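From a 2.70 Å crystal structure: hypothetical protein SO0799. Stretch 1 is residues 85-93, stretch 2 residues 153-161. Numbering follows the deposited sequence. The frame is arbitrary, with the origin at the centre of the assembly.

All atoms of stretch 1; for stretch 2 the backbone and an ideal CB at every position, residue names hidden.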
HETATM    1  N   MSE A  85      -6.486 -14.341  11.613  1.00 57.58           N
HETATM    2  CA  MSE A  85      -7.795 -13.715  11.762  1.00 60.53           C
HETATM    3  C   MSE A  85      -8.795 -14.691  12.356  1.00 61.97           C
HETATM    4  O   MSE A  85      -8.772 -15.881  12.041  1.00 63.44           O
HETATM    5  CB  MSE A  85      -8.302 -13.239  10.395  1.00 62.65           C
HETATM    6  CG  MSE A  85      -7.415 -12.199   9.714  1.00 66.19           C
HETATM    7 SE   MSE A  85      -7.459 -12.342   7.779  1.00 73.99          SE
HETATM    8  CE  MSE A  85      -9.382 -12.205   7.604  1.00 70.16           C
ATOM      9  N   ILE A  86      -9.677 -14.176  13.205  1.00 62.98           N
ATOM     10  CA  ILE A  86     -10.703 -14.978  13.856  1.00 64.88           C
ATOM     11  C   ILE A  86     -12.089 -14.375  13.572  1.00 66.90           C
ATOM     12  O   ILE A  86     -12.423 -13.294  14.080  1.00 66.91           O
ATOM     13  CB  ILE A  86     -10.448 -15.031  15.392  1.00 64.47           C
ATOM     14  CG1 ILE A  86      -9.105 -15.715  15.672  1.00 63.20           C
ATOM     15  CG2 ILE A  86     -11.572 -15.777  16.095  1.00 65.66           C
ATOM     16  CD1 ILE A  86      -8.654 -15.638  17.110  1.00 58.12           C
ATOM     17  N   SER A  87     -12.885 -15.073  12.756  1.00 68.48           N
ATOM     18  CA  SER A  87     -14.229 -14.603  12.389  1.00 69.15           C
ATOM     19  C   SER A  87     -15.087 -14.435  13.627  1.00 69.58           C
ATOM     20  O   SER A  87     -14.834 -15.055  14.655  1.00 69.36           O
ATOM     21  CB  SER A  87     -14.920 -15.588  11.412  1.00 69.93           C
ATOM     22  OG  SER A  87     -15.529 -16.708  12.054  1.00 66.78           O
ATOM     23  N   PRO A  88     -16.110 -13.580  13.552  1.00 71.05           N
ATOM     24  CA  PRO A  88     -16.954 -13.407  14.737  1.00 72.44           C
ATOM     25  C   PRO A  88     -17.605 -14.727  15.140  1.00 72.99           C
ATOM     26  O   PRO A  88     -18.096 -14.881  16.258  1.00 72.65           O
ATOM     27  CB  PRO A  88     -17.969 -12.351  14.291  1.00 72.45           C
ATOM     28  CG  PRO A  88     -18.039 -12.540  12.802  1.00 72.34           C
ATOM     29  CD  PRO A  88     -16.592 -12.759  12.430  1.00 72.07           C
ATOM     30  N   GLU A  89     -17.584 -15.686  14.222  1.00 74.05           N
ATOM     31  CA  GLU A  89     -18.166 -16.997  14.463  1.00 74.98           C
ATOM     32  C   GLU A  89     -17.118 -18.012  14.957  1.00 74.93           C
ATOM     33  O   GLU A  89     -17.349 -19.225  14.946  1.00 74.95           O
ATOM     34  CB  GLU A  89     -18.860 -17.491  13.182  1.00 75.80           C
ATOM     35  CG  GLU A  89     -20.158 -16.722  12.840  1.00 78.02           C
ATOM     36  CD  GLU A  89     -19.932 -15.371  12.136  1.00 79.09           C
ATOM     37  OE1 GLU A  89     -20.808 -14.479  12.245  1.00 77.29           O
ATOM     38  OE2 GLU A  89     -18.893 -15.206  11.457  1.00 80.14           O
ATOM     39  N   GLY A  90     -15.974 -17.501  15.407  1.00 74.02           N
ATOM     40  CA  GLY A  90     -14.918 -18.362  15.908  1.00 72.24           C
ATOM     41  C   GLY A  90     -14.369 -19.292  14.849  1.00 72.06           C
ATOM     42  O   GLY A  90     -14.534 -20.512  14.935  1.00 72.46           O
ATOM     43  N   GLU A  91     -13.714 -18.706  13.848  1.00 71.15           N
ATOM     44  CA  GLU A  91     -13.124 -19.444  12.732  1.00 68.82           C
ATOM     45  C   GLU A  91     -11.788 -18.783  12.397  1.00 66.80           C
ATOM     46  O   GLU A  91     -11.745 -17.619  11.992  1.00 65.79           O
ATOM     47  CB  GLU A  91     -14.061 -19.380  11.526  1.00 69.86           C
ATOM     48  CG  GLU A  91     -13.690 -20.276  10.362  1.00 71.65           C
ATOM     49  CD  GLU A  91     -13.913 -19.580   9.023  1.00 74.50           C
ATOM     50  OE1 GLU A  91     -14.879 -18.786   8.925  1.00 76.27           O
ATOM     51  OE2 GLU A  91     -13.129 -19.826   8.075  1.00 73.35           O
ATOM     52  N   LEU A  92     -10.704 -19.531  12.561  1.00 64.31           N
ATOM     53  CA  LEU A  92      -9.366 -19.003  12.318  1.00 62.43           C
ATOM     54  C   LEU A  92      -8.859 -19.187  10.897  1.00 61.90           C
ATOM     55  O   LEU A  92      -8.708 -20.317  10.434  1.00 62.33           O
ATOM     56  CB  LEU A  92      -8.369 -19.659  13.283  1.00 61.24           C
ATOM     57  CG  LEU A  92      -6.925 -19.152  13.323  1.00 57.76           C
ATOM     58  CD1 LEU A  92      -6.890 -17.836  14.075  1.00 57.21           C
ATOM     59  CD2 LEU A  92      -6.032 -20.163  14.009  1.00 54.28           C
ATOM     60  N   THR A  93      -8.577 -18.076  10.216  1.00 61.29           N
ATOM     61  CA  THR A  93      -8.051 -18.115   8.843  1.00 59.30           C
ATOM     62  C   THR A  93      -6.662 -17.455   8.819  1.00 58.16           C
ATOM     63  O   THR A  93      -6.342 -16.623   9.678  1.00 59.06           O
ATOM     64  CB  THR A  93      -8.979 -17.370   7.853  1.00 58.98           C
ATOM     65  OG1 THR A  93      -8.834 -15.952   8.019  1.00 58.73           O
ATOM     66  CG2 THR A  93     -10.434 -17.742   8.111  1.00 59.14           C
ATOM     67  N   UNK A 153     -14.034 -16.610  24.954  1.00 90.45           N
ATOM     68  CA  UNK A 153     -14.599 -16.809  23.632  1.00 91.52           C
ATOM     69  C   UNK A 153     -13.464 -17.485  22.852  1.00 90.66           C
ATOM     70  O   UNK A 153     -12.293 -17.282  23.163  1.00 90.15           O
ATOM     71  CB  UNK A 153     -15.074 -15.505  22.988  1.00 91.52           C
ATOM     72  N   UNK A 154     -13.799 -18.307  21.868  1.00 89.74           N
ATOM     73  CA  UNK A 154     -12.783 -18.998  21.074  1.00 89.36           C
ATOM     74  C   UNK A 154     -11.766 -19.768  21.924  1.00 89.07           C
ATOM     75  O   UNK A 154     -10.615 -19.351  22.052  1.00 88.80           O
ATOM     76  CB  UNK A 154     -12.046 -17.985  20.196  1.00 89.36           C
ATOM     77  N   UNK A 155     -12.180 -20.897  22.523  1.00 89.00           N
ATOM     78  CA  UNK A 155     -11.265 -21.699  23.350  1.00 87.89           C
ATOM     79  C   UNK A 155     -10.403 -22.643  22.510  1.00 86.63           C
ATOM     80  O   UNK A 155      -9.285 -22.986  22.888  1.00 86.40           O
ATOM     81  CB  UNK A 155     -12.060 -22.509  24.376  1.00 87.89           C
ATOM     82  N   UNK A 156     -10.942 -23.053  21.368  1.00 85.57           N
ATOM     83  CA  UNK A 156     -10.270 -23.981  20.462  1.00 84.23           C
ATOM     84  C   UNK A 156      -9.038 -23.420  19.759  1.00 84.11           C
ATOM     85  O   UNK A 156      -8.388 -24.129  18.986  1.00 82.70           O
ATOM     86  CB  UNK A 156     -11.267 -24.454  19.403  1.00 84.23           C
ATOM     87  N   UNK A 157      -8.713 -22.158  20.026  1.00 84.58           N
ATOM     88  CA  UNK A 157      -7.568 -21.528  19.374  1.00 85.48           C
ATOM     89  C   UNK A 157      -6.497 -21.045  20.349  1.00 85.14           C
ATOM     90  O   UNK A 157      -5.645 -20.224  19.994  1.00 86.06           O
ATOM     91  CB  UNK A 157      -8.049 -20.347  18.528  1.00 85.48           C
ATOM     92  N   UNK A 158      -6.535 -21.569  21.570  1.00 83.67           N
ATOM     93  CA  UNK A 158      -5.573 -21.199  22.607  1.00 81.32           C
ATOM     94  C   UNK A 158      -4.143 -21.088  22.083  1.00 79.58           C
ATOM     95  O   UNK A 158      -3.454 -20.113  22.359  1.00 79.64           O
ATOM     96  CB  UNK A 158      -5.620 -22.223  23.743  1.00 81.32           C
ATOM     97  N   UNK A 159      -3.708 -22.084  21.322  1.00 78.16           N
ATOM     98  CA  UNK A 159      -2.357 -22.110  20.770  1.00 77.19           C
ATOM     99  C   UNK A 159      -1.854 -20.782  20.189  1.00 77.17           C
ATOM    100  O   UNK A 159      -0.748 -20.339  20.511  1.00 76.09           O
ATOM    101  CB  UNK A 159      -2.295 -23.178  19.677  1.00 77.19           C
ATOM    102  N   UNK A 160      -2.655 -20.149  19.333  1.00 77.52           N
ATOM    103  CA  UNK A 160      -2.254 -18.891  18.710  1.00 76.33           C
ATOM    104  C   UNK A 160      -2.651 -17.677  19.552  1.00 76.45           C
ATOM    105  O   UNK A 160      -2.063 -16.606  19.414  1.00 76.56           O
ATOM    106  CB  UNK A 160      -2.874 -18.779  17.316  1.00 76.33           C
ATOM    107  N   UNK A 161      -3.649 -17.838  20.416  1.00 76.17           N
ATOM    108  CA  UNK A 161      -4.068 -16.738  21.277  1.00 76.52           C
ATOM    109  C   UNK A 161      -2.943 -16.425  22.275  1.00 77.73           C
ATOM    110  O   UNK A 161      -2.772 -15.277  22.700  1.00 77.85           O
ATOM    111  CB  UNK A 161      -5.367 -17.083  22.007  1.00 76.52           C
TER

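Stretch 1 is a hairpin: Met85 and Thr93 pair through their backbones (Met85 N to Thr93 O 3.0 Å, Thr93 N to Met85 O 2.9 Å), and a type I turn from Ser87 to Gly90 closes its end. Towards stretch 2 it offers the side chains of Ile86 and Leu92 and the bare backbone of Gly90.

At position 153 CA-to-CB points toward the hairpin, yet no atom of stretch 1 lies within 5.5 Å of the ideal CB. Many side chains would fit. The deposited residue is Met153, as selenomethionine; its nearest approach is Met153 CE to Pro88 O, 6.1 Å, too far for a contact.

Position 154 is the closest backbone approach, its CA 5.6 Å from CA of Gly90. Phi/psi of 53/73 is a left-handed conformation, easiest for Gly, Asn or Asp, but the CB points toward stretch 1, 4.7 Å from Ile86 CG2 and 5.2 Å from Gly90 CA. That argues for a large, flat or apolar group able to lie along Ile86 and Gly90; Leu, Met, Phe or Tyr would suit. It is Tyr154. Ile86 CG2 sits 3.7 Å from the centroid of the Tyr154 ring and 7° off its normal, a nearly ideal CH-pi contact. Gly90 CA comes within 3.5 Å of Tyr154 CD1, an approach helped by the missing side chain: an ideal CB on Gly90 would be 3.2 Å from that same CD1, which is tight. The hydroxyl reaches the turn without hydrogen bonding to it, Tyr154 OH lying 3.9 Å from Pro88 O. Chi1 of -34° is between wells.

Position 155 is out of reach, and its phi of -83° admits proline among many others. Pro155 is found, opening a type I turn that runs to position 158.

Position 156 points sideways into open space, with nothing of stretch 1 within 5.5 Å of the CB. Small or polar residues would do, and a long one could bend back towards the carbonyl of Gly90. Gln156 does so, but its NE2 remains 3.9 Å from Gly90 O, and no hydrogen bond results.

Position 157 points toward the hairpin, its CB 5.0 Å from both Leu92 CD2 and Ile86 CD1. It also precedes the helix, as N-cap, where Ser, Thr, Asp or Asn are common; the apolar neighbours equally favour a flat or aliphatic group. His157 lays its ring against Leu92, with Leu92 CB 3.5 Å from His157 NE2 and 3.8 Å from the ring centroid, a CH-pi contact 26° off the normal. Gly90 O lies at the ring edge, 3.9 Å from His157 CE1.

Positions 158 and 159 are helical and out of reach, so stretch 1 imposes no choice; Lys158 and Ala159 occupy them.

At position 160 the CB again points toward stretch 1, 4.8 Å from Leu92 CD2, suiting a modest aliphatic group. Val160 places CG1 4.2 Å from Leu92 CD1.

Position 161 points sideways, with nothing of stretch 1 within 5.5 Å of its CB, so stretch 1 hardly restricts the choice. The residue is Val161, whose CG2 stays 4.9 Å from Ile86 CD1.

Stretch 2, residues 153-161: MYPQHKAVV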
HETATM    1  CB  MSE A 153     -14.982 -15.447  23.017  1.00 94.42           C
HETATM    2  CG  MSE A 153     -13.814 -14.450  22.851  1.00 99.19           C
HETATM    3 SE   MSE A 153     -14.270 -12.524  22.720  1.00105.39          SE
HETATM    4  CE  MSE A 153     -15.510 -12.579  21.231  1.00102.93           C
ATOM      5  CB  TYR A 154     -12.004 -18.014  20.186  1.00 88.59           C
ATOM      6  CG  TYR A 154     -12.800 -16.849  19.667  1.00 89.03           C
ATOM      7  CD1 TYR A 154     -14.036 -17.035  19.056  1.00 90.10           C
ATOM      8  CD2 TYR A 154     -12.327 -15.554  19.805  1.00 89.31           C
ATOM      9  CE1 TYR A 154     -14.787 -15.950  18.605  1.00 90.13           C
ATOM     10  CE2 TYR A 154     -13.068 -14.464  19.357  1.00 90.22           C
ATOM     11  CZ  TYR A 154     -14.292 -14.669  18.764  1.00 90.34           C
ATOM     12  OH  TYR A 154     -15.032 -13.584  18.359  1.00 91.95           O
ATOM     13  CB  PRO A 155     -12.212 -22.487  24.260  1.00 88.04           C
ATOM     14  CG  PRO A 155     -13.480 -21.665  24.269  1.00 89.17           C
ATOM     15  CD  PRO A 155     -13.579 -21.233  22.832  1.00 89.53           C
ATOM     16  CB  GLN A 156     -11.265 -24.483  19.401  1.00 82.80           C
ATOM     17  CG  GLN A 156     -11.714 -23.431  18.359  1.00 81.27           C
ATOM     18  CD  GLN A 156     -12.710 -22.393  18.896  1.00 79.47           C
ATOM     19  OE1 GLN A 156     -12.409 -21.637  19.817  1.00 77.16           O
ATOM     20  NE2 GLN A 156     -13.900 -22.355  18.306  1.00 78.14           N
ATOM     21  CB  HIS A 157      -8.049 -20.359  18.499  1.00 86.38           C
ATOM     22  CG  HIS A 157      -8.969 -20.772  17.389  1.00 88.13           C
ATOM     23  ND1 HIS A 157     -10.234 -20.243  17.232  1.00 87.91           N
ATOM     24  CD2 HIS A 157      -8.809 -21.666  16.383  1.00 88.31           C
ATOM     25  CE1 HIS A 157     -10.812 -20.791  16.179  1.00 88.56           C
ATOM     26  NE2 HIS A 157      -9.969 -21.659  15.645  1.00 89.18           N
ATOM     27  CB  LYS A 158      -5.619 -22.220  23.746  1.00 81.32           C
ATOM     28  CG  LYS A 158      -4.568 -22.007  24.816  1.00 80.53           C
ATOM     29  CD  LYS A 158      -4.574 -23.140  25.820  1.00 80.15           C
ATOM     30  CE  LYS A 158      -3.178 -23.377  26.366  1.00 79.72           C
ATOM     31  NZ  LYS A 158      -2.203 -23.682  25.275  1.00 76.68           N
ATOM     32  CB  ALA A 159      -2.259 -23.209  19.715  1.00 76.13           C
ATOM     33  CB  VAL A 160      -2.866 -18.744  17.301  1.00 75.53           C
ATOM     34  CG1 VAL A 160      -4.302 -18.271  17.410  1.00 74.88           C
ATOM     35  CG2 VAL A 160      -2.032 -17.792  16.461  1.00 74.07           C
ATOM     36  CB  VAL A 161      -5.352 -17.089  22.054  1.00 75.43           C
ATOM     37  CG1 VAL A 161      -5.821 -15.883  22.847  1.00 74.52           C
ATOM     38  CG2 VAL A 161      -6.430 -17.541  21.093  1.00 73.78           C
TER
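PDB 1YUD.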